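Local coordinates for xylose isomerase-like TIM barrel domain-containing protein (Parabacteroides distasonis, PDB 4KW2) that is of unknown function but folds as a xylose isomerase-like TIM barrel, in the family of sugar isomerases and AP endonucleases, at residues L34-T39 with H83-R88; L46-A51 with I239-D244; K108-A113 with H119-E124. All coordinates share one frame; numbering follows the deposited sequence.

All three contacts belong to one barrel of eight parallel strands. Interaction 1 joins two outer helices, 36-46 and 75-86. Interaction 2 joins the end of helix 36-46 and the lead into strand 50-53 to strand 238-241 and the residues after it. Interaction 3 packs helix 103-116 on strand 120-123. The centres of interactions 1 and 2 lie about 13 Å apart, and F85 touches A51. The centre of interaction 3 is about 19 Å from each of theirs. Interactions 1 and 2 interlock along the chain; interaction 3 lies within the loop closed by interaction 2. E52 bonds to S240 and T122, linking interactions 2 and 3. Interaction 2 brings together distant parts of the chain, while interaction 3 is local to one beta-alpha-beta unit.

Interaction 1 of 3, residues L34-T39 with H83-R88; sequences LTLMET and HEFKIR. With SO4 (sulfate ion), chain G.
M37, a selenomethionine, meets E84 and R88 in the close part of this contact. Its chain bends at chi2 and chi3, which turns SE against the E84 side chain; the two side chains cross at about a right angle. M37 SE lies 3.7 Å from E84 CB and 3.8 Å from R88 NH1. The arginine is already held within its own segment. R88 NH1 forms a salt bridge to E84 OE1 at 2.8 Å, on its anti side but tilted out of the carboxylate plane, and also bonds to E84 O at 3.0 Å. These bonds, with a salt bridge from R88 NE to D41 of helix 36-46, hold the guanidinium near M37 SE. A looser apolar contact follows, L36 CD2 to F85 CE2 at 4.4 Å. On the far side of 83-88, the exposed H83 and K86 face a sulfate instead of 34-39. At the start of helix 36-46, away from 83-88, T35 is the N-cap: E38 N bonds to T35 OG1 at 3.1 Å, and T35 N bonds back to E38 OE1, a capping box. The contact joins the first turn of helix 36-46 to the later part of helix 75-86 and the residues after it. L81 touches both L36 and M37.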
ATOM      1  N   LEU A  34     -14.959 -12.026   5.189  1.00 31.25           N
ATOM      2  CA  LEU A  34     -15.743 -13.143   5.701  1.00 29.77           C
ATOM      3  C   LEU A  34     -16.491 -12.706   6.966  1.00 28.08           C
ATOM      4  O   LEU A  34     -16.279 -11.605   7.484  1.00 27.35           O
ATOM      5  CB  LEU A  34     -14.820 -14.313   6.034  1.00 31.22           C
ATOM      6  CG  LEU A  34     -13.915 -14.834   4.915  1.00 32.67           C
ATOM      7  CD1 LEU A  34     -13.111 -16.021   5.423  1.00 32.28           C
ATOM      8  CD2 LEU A  34     -14.731 -15.232   3.699  1.00 33.95           C
ATOM      9  N   THR A  35     -17.366 -13.571   7.463  1.00 27.64           N
ATOM     10  CA  THR A  35     -17.965 -13.371   8.775  1.00 27.66           C
ATOM     11  C   THR A  35     -16.919 -13.694   9.846  1.00 28.26           C
ATOM     12  O   THR A  35     -15.902 -14.322   9.552  1.00 29.57           O
ATOM     13  CB  THR A  35     -19.186 -14.278   8.994  1.00 27.83           C
ATOM     14  OG1 THR A  35     -18.767 -15.651   9.037  1.00 27.43           O
ATOM     15  CG2 THR A  35     -20.238 -14.075   7.890  1.00 27.08           C
ATOM     16  N   LEU A  36     -17.169 -13.279  11.086  1.00 27.89           N
ATOM     17  CA  LEU A  36     -16.263 -13.604  12.185  1.00 27.68           C
ATOM     18  C   LEU A  36     -16.203 -15.112  12.445  1.00 29.58           C
ATOM     19  O   LEU A  36     -15.127 -15.645  12.708  1.00 30.43           O
ATOM     20  CB  LEU A  36     -16.641 -12.857  13.462  1.00 26.66           C
ATOM     21  CG  LEU A  36     -15.763 -13.141  14.691  1.00 27.03           C
ATOM     22  CD1 LEU A  36     -14.315 -12.766  14.441  1.00 28.41           C
ATOM     23  CD2 LEU A  36     -16.293 -12.416  15.915  1.00 27.27           C
HETATM   24  N   MSE A  37     -17.340 -15.800  12.361  1.00 29.85           N
HETATM   25  CA  MSE A  37     -17.359 -17.262  12.562  1.00 30.76           C
HETATM   26  C   MSE A  37     -16.512 -17.955  11.511  1.00 31.95           C
HETATM   27  O   MSE A  37     -15.736 -18.855  11.836  1.00 30.68           O
HETATM   28  CB  MSE A  37     -18.770 -17.859  12.551  1.00 29.30           C
HETATM   29  CG  MSE A  37     -19.676 -17.293  13.644  1.00 29.23           C
HETATM   30 SE   MSE A  37     -18.997 -17.645  15.457  0.75 29.61          SE
HETATM   31  CE  MSE A  37     -18.247 -15.865  15.828  1.00 27.66           C
ATOM     32  N   GLU A  38     -16.645 -17.544  10.249  1.00 31.83           N
ATOM     33  CA  GLU A  38     -15.776 -18.061   9.176  1.00 32.60           C
ATOM     34  C   GLU A  38     -14.300 -17.721   9.412  1.00 31.37           C
ATOM     35  O   GLU A  38     -13.412 -18.520   9.124  1.00 30.51           O
ATOM     36  CB  GLU A  38     -16.212 -17.514   7.818  1.00 35.88           C
ATOM     37  CG  GLU A  38     -17.542 -18.066   7.328  1.00 41.51           C
ATOM     38  CD  GLU A  38     -18.134 -17.289   6.151  1.00 49.03           C
ATOM     39  OE1 GLU A  38     -17.658 -16.173   5.830  1.00 40.90           O
ATOM     40  OE2 GLU A  38     -19.099 -17.804   5.544  1.00 55.98           O
ATOM     41  N   THR A  39     -14.050 -16.526   9.931  1.00 30.08           N
ATOM     42  CA  THR A  39     -12.701 -16.100  10.276  1.00 28.60           C
ATOM     43  C   THR A  39     -12.105 -17.022  11.343  1.00 28.07           C
ATOM     44  O   THR A  39     -10.932 -17.409  11.256  1.00 26.49           O
ATOM     45  CB  THR A  39     -12.700 -14.635  10.773  1.00 26.95           C
ATOM     46  OG1 THR A  39     -13.131 -13.772   9.716  1.00 24.94           O
ATOM     47  CG2 THR A  39     -11.321 -14.202  11.257  1.00 25.48           C
ATOM     48  N   HIS A  83     -18.948 -18.612  23.889  1.00 35.01           N
ATOM     49  CA  HIS A  83     -19.078 -20.040  23.607  1.00 35.51           C
ATOM     50  C   HIS A  83     -18.466 -20.426  22.257  1.00 35.33           C
ATOM     51  O   HIS A  83     -17.792 -21.451  22.146  1.00 33.26           O
ATOM     52  CB  HIS A  83     -20.555 -20.438  23.648  1.00 39.34           C
ATOM     53  CG  HIS A  83     -20.821 -21.837  23.190  1.00 41.53           C
ATOM     54  ND1 HIS A  83     -20.522 -22.941  23.961  1.00 43.62           N
ATOM     55  CD2 HIS A  83     -21.356 -22.312  22.041  1.00 42.83           C
ATOM     56  CE1 HIS A  83     -20.859 -24.036  23.303  1.00 46.60           C
ATOM     57  NE2 HIS A  83     -21.369 -23.683  22.136  1.00 47.09           N
ATOM     58  N   GLU A  84     -18.709 -19.598  21.241  1.00 34.91           N
ATOM     59  CA  GLU A  84     -18.227 -19.848  19.884  1.00 32.73           C
ATOM     60  C   GLU A  84     -16.695 -19.803  19.780  1.00 32.34           C
ATOM     61  O   GLU A  84     -16.094 -20.587  19.049  1.00 31.30           O
ATOM     62  CB  GLU A  84     -18.855 -18.848  18.903  1.00 33.67           C
ATOM     63  CG  GLU A  84     -20.328 -19.104  18.597  1.00 35.46           C
ATOM     64  CD  GLU A  84     -20.587 -20.487  18.032  1.00 36.23           C
ATOM     65  OE1 GLU A  84     -19.928 -20.864  17.038  1.00 38.88           O
ATOM     66  OE2 GLU A  84     -21.447 -21.198  18.586  1.00 35.52           O
ATOM     67  N   PHE A  85     -16.069 -18.882  20.504  1.00 32.47           N
ATOM     68  CA  PHE A  85     -14.611 -18.891  20.644  1.00 32.02           C
ATOM     69  C   PHE A  85     -14.136 -20.160  21.358  1.00 32.45           C
ATOM     70  O   PHE A  85     -13.239 -20.855  20.886  1.00 31.14           O
ATOM     71  CB  PHE A  85     -14.134 -17.654  21.406  1.00 30.03           C
ATOM     72  CG  PHE A  85     -13.907 -16.447  20.535  1.00 30.19           C
ATOM     73  CD1 PHE A  85     -12.669 -16.223  19.951  1.00 32.21           C
ATOM     74  CD2 PHE A  85     -14.917 -15.525  20.317  1.00 29.48           C
ATOM     75  CE1 PHE A  85     -12.444 -15.106  19.164  1.00 31.83           C
ATOM     76  CE2 PHE A  85     -14.703 -14.412  19.522  1.00 30.63           C
ATOM     77  CZ  PHE A  85     -13.465 -14.198  18.949  1.00 31.38           C
ATOM     78  N   LYS A  86     -14.765 -20.466  22.487  1.00 33.39           N
ATOM     79  CA  LYS A  86     -14.314 -21.557  23.348  1.00 35.81           C
ATOM     80  C   LYS A  86     -14.336 -22.917  22.646  1.00 36.22           C
ATOM     81  O   LYS A  86     -13.366 -23.662  22.735  1.00 33.01           O
ATOM     82  CB  LYS A  86     -15.161 -21.619  24.625  1.00 40.62           C
ATOM     83  CG  LYS A  86     -14.630 -22.569  25.692  1.00 44.81           C
ATOM     84  CD  LYS A  86     -15.746 -23.083  26.583  1.00 51.85           C
ATOM     85  CE  LYS A  86     -15.242 -24.112  27.585  1.00 62.24           C
ATOM     86  NZ  LYS A  86     -14.518 -23.490  28.730  1.00 66.63           N
ATOM     87  N   ILE A  87     -15.435 -23.243  21.962  1.00 35.71           N
ATOM     88  CA  ILE A  87     -15.541 -24.534  21.273  1.00 34.59           C
ATOM     89  C   ILE A  87     -14.569 -24.689  20.103  1.00 35.26           C
ATOM     90  O   ILE A  87     -14.399 -25.797  19.599  1.00 37.58           O
ATOM     91  CB  ILE A  87     -16.974 -24.836  20.774  1.00 36.62           C
ATOM     92  CG1 ILE A  87     -17.399 -23.867  19.658  1.00 36.93           C
ATOM     93  CG2 ILE A  87     -17.954 -24.826  21.944  1.00 38.03           C
ATOM     94  CD1 ILE A  87     -18.726 -24.237  19.030  1.00 38.03           C
ATOM     95  N   ARG A  88     -13.945 -23.595  19.663  1.00 35.50           N
ATOM     96  CA  ARG A  88     -12.911 -23.663  18.622  1.00 34.98           C
ATOM     97  C   ARG A  88     -11.487 -23.659  19.173  1.00 35.28           C
ATOM     98  O   ARG A  88     -10.528 -23.764  18.405  1.00 34.94           O
ATOM     99  CB  ARG A  88     -13.072 -22.507  17.642  1.00 36.13           C
ATOM    100  CG  ARG A  88     -14.341 -22.586  16.814  1.00 37.00           C
ATOM    101  CD  ARG A  88     -14.426 -21.383  15.905  1.00 37.36           C
ATOM    102  NE  ARG A  88     -15.465 -21.500  14.894  1.00 35.84           N
ATOM    103  CZ  ARG A  88     -16.760 -21.270  15.094  1.00 34.14           C
ATOM    104  NH1 ARG A  88     -17.223 -20.925  16.290  1.00 35.82           N
ATOM    105  NH2 ARG A  88     -17.600 -21.388  14.079  1.00 33.25           N
TER
HETATM  106  S   SO4 G 305     -19.234 -22.826  27.229  0.50 58.29           S
HETATM  107  O1  SO4 G 305     -18.329 -23.404  28.251  0.50 51.28           O
HETATM  108  O2  SO4 G 305     -20.635 -23.054  27.654  0.50 51.00           O
HETATM  109  O3  SO4 G 305     -18.975 -21.372  27.087  0.50 51.58           O
HETATM  110  O4  SO4 G 305     -18.994 -23.478  25.922  0.50 50.06           O

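Interaction 2 of 3, residues L46-A51 with I239-D244; sequences LGMGYA and ISIEYD. With EDO (1,2-ethanediol), chain I.
I241 and Y243 make the contacts of 239-244, against M48 and L46 respectively. Before them, S240 turns to another partner, and its OG bonds to E52. I241 then packs on the selenomethionine M48. Its CG1 sits between the backbone N and the carbonyl carbon (chi1 74°), and this sends the longer branch to M48. I241 CG1 lies 4.0 Å from M48 SE, and I241 CD1 lies 4.1 Å from M48 CE. The two side chains run at a slant to one another. E242 goes elsewhere, its OE1 bonding to the backbone N of D206. Y243 comes next. Its side chain meets that of L46 from the opposite direction, and the leucine lies at the edge of the ring, near its plane. L46 CD1 is 4.1 Å from Y243 CE1, while L46 CD2 is 3.9 Å from Y243 OH. No hydrogen bond crosses the contact, which is van der Waals packing, mostly apolar. On the L46 side, G47 ends helix 36-46 with positive phi, as the C-prime residue of a Schellman motif. Ethanediol bonds weakly to G47 O. L46 and M48 also touch I26 of strand 23-27, and helix 250-262 touches L46, M48 and Y243. The contact thus spans the first strand, 23-27, close to where the last strand closes the TIM barrel, in the layer between sheet and helix 250-262.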
ATOM      1  N   LEU A  46      -5.411 -22.485  10.400  1.00 28.99           N
ATOM      2  CA  LEU A  46      -4.063 -21.954  10.574  1.00 31.51           C
ATOM      3  C   LEU A  46      -3.350 -22.544  11.787  1.00 32.16           C
ATOM      4  O   LEU A  46      -2.125 -22.590  11.820  1.00 33.31           O
ATOM      5  CB  LEU A  46      -4.110 -20.431  10.705  1.00 31.27           C
ATOM      6  CG  LEU A  46      -4.411 -19.695   9.397  1.00 30.50           C
ATOM      7  CD1 LEU A  46      -4.942 -18.300   9.668  1.00 30.67           C
ATOM      8  CD2 LEU A  46      -3.168 -19.642   8.514  1.00 30.08           C
ATOM      9  N   GLY A  47      -4.119 -22.970  12.786  1.00 34.11           N
ATOM     10  CA  GLY A  47      -3.565 -23.552  14.005  1.00 32.70           C
ATOM     11  C   GLY A  47      -3.146 -22.504  15.021  1.00 32.68           C
ATOM     12  O   GLY A  47      -2.067 -22.603  15.600  1.00 32.93           O
HETATM   13  N   MSE A  48      -4.004 -21.508  15.247  1.00 32.18           N
HETATM   14  CA  MSE A  48      -3.745 -20.451  16.237  1.00 34.03           C
HETATM   15  C   MSE A  48      -4.822 -20.422  17.295  1.00 34.23           C
HETATM   16  O   MSE A  48      -5.997 -20.691  17.010  1.00 35.09           O
HETATM   17  CB  MSE A  48      -3.673 -19.102  15.531  1.00 33.79           C
HETATM   18  CG  MSE A  48      -2.333 -18.945  14.831  1.00 36.78           C
HETATM   19 SE   MSE A  48      -2.215 -17.148  14.038  0.75 41.63          SE
HETATM   20  CE  MSE A  48      -3.322 -17.520  12.474  1.00 33.72           C
ATOM     21  N   GLY A  49      -4.431 -20.076  18.522  1.00 32.86           N
ATOM     22  CA  GLY A  49      -5.333 -20.137  19.674  1.00 32.23           C
ATOM     23  C   GLY A  49      -5.760 -18.794  20.237  1.00 32.83           C
ATOM     24  O   GLY A  49      -6.302 -18.733  21.344  1.00 35.48           O
ATOM     25  N   TYR A  50      -5.529 -17.721  19.482  1.00 32.09           N
ATOM     26  CA  TYR A  50      -5.814 -16.356  19.946  1.00 31.71           C
ATOM     27  C   TYR A  50      -6.282 -15.471  18.798  1.00 31.17           C
ATOM     28  O   TYR A  50      -5.932 -15.708  17.644  1.00 30.52           O
ATOM     29  CB  TYR A  50      -4.566 -15.736  20.576  1.00 31.25           C
ATOM     30  CG  TYR A  50      -4.036 -16.497  21.768  1.00 33.40           C
ATOM     31  CD1 TYR A  50      -4.545 -16.270  23.041  1.00 33.29           C
ATOM     32  CD2 TYR A  50      -3.022 -17.448  21.625  1.00 35.19           C
ATOM     33  CE1 TYR A  50      -4.068 -16.968  24.136  1.00 34.27           C
ATOM     34  CE2 TYR A  50      -2.536 -18.150  22.720  1.00 35.41           C
ATOM     35  CZ  TYR A  50      -3.064 -17.902  23.970  1.00 35.40           C
ATOM     36  OH  TYR A  50      -2.593 -18.583  25.061  1.00 40.02           O
ATOM     37  N   ALA A  51      -7.070 -14.448  19.115  1.00 29.40           N
ATOM     38  CA  ALA A  51      -7.552 -13.522  18.097  1.00 28.44           C
ATOM     39  C   ALA A  51      -7.601 -12.080  18.600  1.00 28.33           C
ATOM     40  O   ALA A  51      -7.901 -11.829  19.762  1.00 30.62           O
ATOM     41  CB  ALA A  51      -8.918 -13.957  17.605  1.00 27.79           C
ATOM     42  N   ILE A 239       1.952 -11.730  19.734  1.00 37.48           N
ATOM     43  CA  ILE A 239       2.279 -11.485  18.333  1.00 37.44           C
ATOM     44  C   ILE A 239       0.982 -11.636  17.557  1.00 37.64           C
ATOM     45  O   ILE A 239       0.445 -12.739  17.426  1.00 38.14           O
ATOM     46  CB  ILE A 239       3.315 -12.477  17.767  1.00 39.20           C
ATOM     47  CG1 ILE A 239       4.582 -12.485  18.617  1.00 41.55           C
ATOM     48  CG2 ILE A 239       3.673 -12.109  16.331  1.00 39.95           C
ATOM     49  CD1 ILE A 239       5.584 -13.536  18.183  1.00 45.75           C
ATOM     50  N   SER A 240       0.486 -10.521  17.046  1.00 34.69           N
ATOM     51  CA  SER A 240      -0.787 -10.487  16.365  1.00 33.69           C
ATOM     52  C   SER A 240      -0.542 -10.326  14.867  1.00 34.86           C
ATOM     53  O   SER A 240      -0.118  -9.257  14.407  1.00 34.52           O
ATOM     54  CB  SER A 240      -1.622  -9.336  16.916  1.00 31.99           C
ATOM     55  OG  SER A 240      -2.976  -9.515  16.581  1.00 35.71           O
ATOM     56  N   ILE A 241      -0.800 -11.388  14.110  1.00 33.35           N
ATOM     57  CA  ILE A 241      -0.439 -11.413  12.702  1.00 35.28           C
ATOM     58  C   ILE A 241      -1.602 -11.060  11.771  1.00 33.78           C
ATOM     59  O   ILE A 241      -2.765 -11.395  12.019  1.00 33.87           O
ATOM     60  CB  ILE A 241       0.184 -12.767  12.281  1.00 40.15           C
ATOM     61  CG1 ILE A 241      -0.864 -13.877  12.183  1.00 46.07           C
ATOM     62  CG2 ILE A 241       1.283 -13.177  13.255  1.00 41.75           C
ATOM     63  CD1 ILE A 241      -0.777 -14.659  10.894  1.00 48.79           C
ATOM     64  N   GLU A 242      -1.260 -10.365  10.697  1.00 31.98           N
ATOM     65  CA  GLU A 242      -2.185 -10.070   9.621  1.00 31.21           C
ATOM     66  C   GLU A 242      -1.485 -10.499   8.342  1.00 29.86           C
ATOM     67  O   GLU A 242      -0.254 -10.416   8.243  1.00 28.34           O
ATOM     68  CB  GLU A 242      -2.494  -8.565   9.607  1.00 33.44           C
ATOM     69  CG  GLU A 242      -3.621  -8.126   8.675  1.00 35.69           C
ATOM     70  CD  GLU A 242      -3.186  -7.872   7.237  1.00 37.78           C
ATOM     71  OE1 GLU A 242      -1.971  -7.733   6.954  1.00 35.73           O
ATOM     72  OE2 GLU A 242      -4.084  -7.809   6.376  1.00 40.47           O
ATOM     73  N   TYR A 243      -2.254 -10.977   7.373  1.00 29.02           N
ATOM     74  CA  TYR A 243      -1.720 -11.194   6.039  1.00 30.17           C
ATOM     75  C   TYR A 243      -2.770 -10.935   4.976  1.00 31.36           C
ATOM     76  O   TYR A 243      -3.959 -10.844   5.273  1.00 33.20           O
ATOM     77  CB  TYR A 243      -1.113 -12.600   5.905  1.00 30.51           C
ATOM     78  CG  TYR A 243      -2.076 -13.776   5.934  1.00 31.60           C
ATOM     79  CD1 TYR A 243      -2.423 -14.389   7.131  1.00 30.18           C
ATOM     80  CD2 TYR A 243      -2.594 -14.309   4.757  1.00 32.94           C
ATOM     81  CE1 TYR A 243      -3.271 -15.484   7.162  1.00 29.86           C
ATOM     82  CE2 TYR A 243      -3.449 -15.403   4.777  1.00 34.30           C
ATOM     83  CZ  TYR A 243      -3.780 -15.987   5.985  1.00 34.16           C
ATOM     84  OH  TYR A 243      -4.611 -17.080   6.012  1.00 34.63           O
ATOM     85  N   ASP A 244      -2.313 -10.796   3.739  1.00 33.34           N
ATOM     86  CA  ASP A 244      -3.204 -10.612   2.608  1.00 36.79           C
ATOM     87  C   ASP A 244      -3.738 -11.975   2.193  1.00 38.10           C
ATOM     88  O   ASP A 244      -3.019 -12.758   1.571  1.00 40.45           O
ATOM     89  CB  ASP A 244      -2.452  -9.955   1.450  1.00 37.82           C
ATOM     90  CG  ASP A 244      -3.375  -9.462   0.354  1.00 39.79           C
ATOM     91  OD1 ASP A 244      -4.481 -10.028   0.192  1.00 40.23           O
ATOM     92  OD2 ASP A 244      -2.989  -8.502  -0.347  1.00 40.43           O
TER
HETATM   93  C1  EDO I 307      -3.142 -23.202  20.735  1.00 66.04           C
HETATM   94  O1  EDO I 307      -2.444 -22.382  21.686  1.00 64.92           O
HETATM   95  C2  EDO I 307      -2.370 -23.266  19.419  1.00 61.25           C
HETATM   96  O2  EDO I 307      -3.181 -23.861  18.396  1.00 62.21           O

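Interaction 3 of 3, residues K108-A113 with H119-E124; sequences KFFAFA and HIVTVE
V121 is wedged among F109, F110 and A113 of the helix, and each of its methyls has a partner of its own besides F109. V121 CG1 stands anti to the carbonyl carbon (chi1 -64°) and meets A113 CB at 3.7 Å. V121 CG2 meets F110 CZ at 3.8 Å. F109 approaches the stem of the valine: F109 CE2 is 3.6 Å from V121 CB. With its ring carbon opposite the main-chain nitrogen (chi1 173°), F109 slides past V121 in the opposite direction. The same CE2 of F109 also touches V123 CG1, more loosely, at 4.3 Å. The side chain of F110 instead crosses that of V121 at about a right angle. Two neighbouring phenylalanines therefore reach one valine by different routes. A113 follows F109 by one helical turn, with A113 N bonded to F109 O at 2.9 Å, so both come to the same side of the helix. Every contact is apolar and buried. The short helix and strand axes pass 9.7 Å apart, their directions differing by 150°. This roughly antiparallel run is that of a beta-alpha-beta unit, in which helix 103-116 leads from strand 91-98 back to strand 120-123. F110 also packs on helix 130-140 and V144. F109 touches A98 of strand 91-98 and also W216 of a second subunit, and V123 rests on V144 and I146 of strand 143-146.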
ATOM      1  N   LYS A 108     -17.917   2.003  27.113  1.00 36.33           N
ATOM      2  CA  LYS A 108     -18.653   0.872  26.538  1.00 36.67           C
ATOM      3  C   LYS A 108     -17.723  -0.189  25.933  1.00 33.79           C
ATOM      4  O   LYS A 108     -17.985  -1.385  26.045  1.00 33.16           O
ATOM      5  CB  LYS A 108     -19.632   1.358  25.471  1.00 39.37           C
ATOM      6  CG  LYS A 108     -20.824   2.138  26.005  1.00 42.29           C
ATOM      7  CD  LYS A 108     -21.588   2.782  24.852  1.00 46.05           C
ATOM      8  CE  LYS A 108     -22.714   3.685  25.326  1.00 50.99           C
ATOM      9  NZ  LYS A 108     -23.985   2.949  25.547  1.00 54.60           N
ATOM     10  N   PHE A 109     -16.645   0.263  25.300  1.00 31.54           N
ATOM     11  CA  PHE A 109     -15.654  -0.621  24.682  1.00 30.57           C
ATOM     12  C   PHE A 109     -14.920  -1.485  25.721  1.00 33.41           C
ATOM     13  O   PHE A 109     -14.798  -2.704  25.546  1.00 32.76           O
ATOM     14  CB  PHE A 109     -14.669   0.223  23.871  1.00 29.19           C
ATOM     15  CG  PHE A 109     -13.499  -0.544  23.316  1.00 29.75           C
ATOM     16  CD1 PHE A 109     -13.665  -1.438  22.270  1.00 29.11           C
ATOM     17  CD2 PHE A 109     -12.217  -0.328  23.808  1.00 30.34           C
ATOM     18  CE1 PHE A 109     -12.580  -2.127  21.750  1.00 28.75           C
ATOM     19  CE2 PHE A 109     -11.132  -1.006  23.287  1.00 28.25           C
ATOM     20  CZ  PHE A 109     -11.313  -1.907  22.257  1.00 27.79           C
ATOM     21  N   PHE A 110     -14.453  -0.857  26.799  1.00 32.91           N
ATOM     22  CA  PHE A 110     -13.790  -1.578  27.890  1.00 33.26           C
ATOM     23  C   PHE A 110     -14.735  -2.528  28.624  1.00 36.29           C
ATOM     24  O   PHE A 110     -14.334  -3.620  29.015  1.00 35.03           O
ATOM     25  CB  PHE A 110     -13.173  -0.603  28.899  1.00 34.22           C
ATOM     26  CG  PHE A 110     -11.781  -0.165  28.546  1.00 34.22           C
ATOM     27  CD1 PHE A 110     -11.567   0.808  27.579  1.00 33.45           C
ATOM     28  CD2 PHE A 110     -10.685  -0.721  29.185  1.00 34.21           C
ATOM     29  CE1 PHE A 110     -10.287   1.213  27.251  1.00 33.13           C
ATOM     30  CE2 PHE A 110      -9.399  -0.321  28.863  1.00 34.46           C
ATOM     31  CZ  PHE A 110      -9.200   0.648  27.894  1.00 35.14           C
ATOM     32  N   ALA A 111     -15.980  -2.104  28.830  1.00 38.90           N
ATOM     33  CA  ALA A 111     -16.990  -2.967  29.451  1.00 37.98           C
ATOM     34  C   ALA A 111     -17.231  -4.206  28.596  1.00 35.58           C
ATOM     35  O   ALA A 111     -17.314  -5.317  29.111  1.00 34.13           O
ATOM     36  CB  ALA A 111     -18.297  -2.210  29.653  1.00 37.43           C
ATOM     37  N   PHE A 112     -17.340  -4.003  27.287  1.00 34.58           N
ATOM     38  CA  PHE A 112     -17.552  -5.097  26.343  1.00 33.16           C
ATOM     39  C   PHE A 112     -16.367  -6.064  26.315  1.00 33.17           C
ATOM     40  O   PHE A 112     -16.548  -7.272  26.407  1.00 33.25           O
ATOM     41  CB  PHE A 112     -17.803  -4.549  24.939  1.00 31.52           C
ATOM     42  CG  PHE A 112     -17.941  -5.614  23.896  1.00 31.66           C
ATOM     43  CD1 PHE A 112     -19.081  -6.399  23.841  1.00 32.86           C
ATOM     44  CD2 PHE A 112     -16.929  -5.839  22.971  1.00 32.76           C
ATOM     45  CE1 PHE A 112     -19.216  -7.385  22.877  1.00 34.51           C
ATOM     46  CE2 PHE A 112     -17.055  -6.827  22.010  1.00 31.63           C
ATOM     47  CZ  PHE A 112     -18.204  -7.599  21.961  1.00 32.23           C
ATOM     48  N   ALA A 113     -15.160  -5.524  26.182  1.00 33.82           N
ATOM     49  CA  ALA A 113     -13.945  -6.336  26.225  1.00 33.86           C
ATOM     50  C   ALA A 113     -13.925  -7.231  27.461  1.00 34.46           C
ATOM     51  O   ALA A 113     -13.634  -8.424  27.369  1.00 35.83           O
ATOM     52  CB  ALA A 113     -12.711  -5.449  26.198  1.00 33.64           C
ATOM     53  N   HIS A 119      -8.256  -9.932  27.448  1.00 39.04           N
ATOM     54  CA  HIS A 119      -7.236  -9.500  28.407  1.00 40.90           C
ATOM     55  C   HIS A 119      -6.495  -8.255  27.924  1.00 39.41           C
ATOM     56  O   HIS A 119      -5.829  -7.596  28.710  1.00 42.11           O
ATOM     57  CB  HIS A 119      -6.242 -10.629  28.686  1.00 44.06           C
ATOM     58  CG  HIS A 119      -6.826 -11.769  29.463  1.00 53.52           C
ATOM     59  ND1 HIS A 119      -7.419 -11.602  30.696  1.00 60.84           N
ATOM     60  CD2 HIS A 119      -6.902 -13.092  29.188  1.00 61.60           C
ATOM     61  CE1 HIS A 119      -7.842 -12.769  31.143  1.00 63.21           C
ATOM     62  NE2 HIS A 119      -7.538 -13.691  30.248  1.00 65.19           N
ATOM     63  N   ILE A 120      -6.616  -7.931  26.637  1.00 38.62           N
ATOM     64  CA  ILE A 120      -5.918  -6.792  26.055  1.00 39.54           C
ATOM     65  C   ILE A 120      -6.845  -6.039  25.115  1.00 38.00           C
ATOM     66  O   ILE A 120      -7.705  -6.629  24.474  1.00 37.62           O
ATOM     67  CB  ILE A 120      -4.682  -7.229  25.231  1.00 43.76           C
ATOM     68  CG1 ILE A 120      -3.832  -8.243  26.004  1.00 47.13           C
ATOM     69  CG2 ILE A 120      -3.838  -6.014  24.855  1.00 46.39           C
ATOM     70  CD1 ILE A 120      -2.659  -8.796  25.221  1.00 49.04           C
ATOM     71  N   VAL A 121      -6.658  -4.731  25.027  1.00 36.61           N
ATOM     72  CA  VAL A 121      -7.258  -3.958  23.952  1.00 35.37           C
ATOM     73  C   VAL A 121      -6.159  -3.128  23.307  1.00 35.48           C
ATOM     74  O   VAL A 121      -5.289  -2.598  24.001  1.00 35.24           O
ATOM     75  CB  VAL A 121      -8.423  -3.062  24.435  1.00 35.25           C
ATOM     76  CG1 VAL A 121      -9.563  -3.914  24.971  1.00 34.63           C
ATOM     77  CG2 VAL A 121      -7.972  -2.067  25.496  1.00 35.52           C
ATOM     78  N   THR A 122      -6.178  -3.057  21.980  1.00 32.81           N
ATOM     79  CA  THR A 122      -5.267  -2.194  21.243  1.00 32.96           C
ATOM     80  C   THR A 122      -6.018  -0.923  20.875  1.00 30.28           C
ATOM     81  O   THR A 122      -7.174  -0.976  20.446  1.00 27.44           O
ATOM     82  CB  THR A 122      -4.704  -2.878  19.988  1.00 32.24           C
ATOM     83  OG1 THR A 122      -5.773  -3.428  19.218  1.00 37.13           O
ATOM     84  CG2 THR A 122      -3.762  -3.993  20.377  1.00 33.67           C
ATOM     85  N   VAL A 123      -5.352   0.215  21.064  1.00 30.44           N
ATOM     86  CA  VAL A 123      -5.996   1.521  21.010  1.00 31.43           C
ATOM     87  C   VAL A 123      -5.087   2.586  20.404  1.00 33.84           C
ATOM     88  O   VAL A 123      -3.866   2.511  20.510  1.00 33.21           O
ATOM     89  CB  VAL A 123      -6.437   1.987  22.419  1.00 30.53           C
ATOM     90  CG1 VAL A 123      -7.324   0.944  23.077  1.00 28.93           C
ATOM     91  CG2 VAL A 123      -5.235   2.283  23.310  1.00 31.58           C
ATOM     92  N   GLU A 124      -5.706   3.581  19.779  1.00 38.91           N
ATOM     93  CA  GLU A 124      -5.001   4.704  19.172  1.00 41.90           C
ATOM     94  C   GLU A 124      -5.678   5.987  19.644  1.00 40.64           C
ATOM     95  O   GLU A 124      -6.512   6.545  18.932  1.00 41.72           O
ATOM     96  CB  GLU A 124      -5.034   4.586  17.643  1.00 47.54           C
ATOM     97  CG  GLU A 124      -4.260   5.671  16.900  1.00 54.36           C
ATOM     98  CD  GLU A 124      -4.058   5.363  15.424  1.00 57.03           C
ATOM     99  OE1 GLU A 124      -3.902   4.178  15.062  1.00 63.23           O
ATOM    100  OE2 GLU A 124      -4.042   6.317  14.619  1.00 60.18           O
TER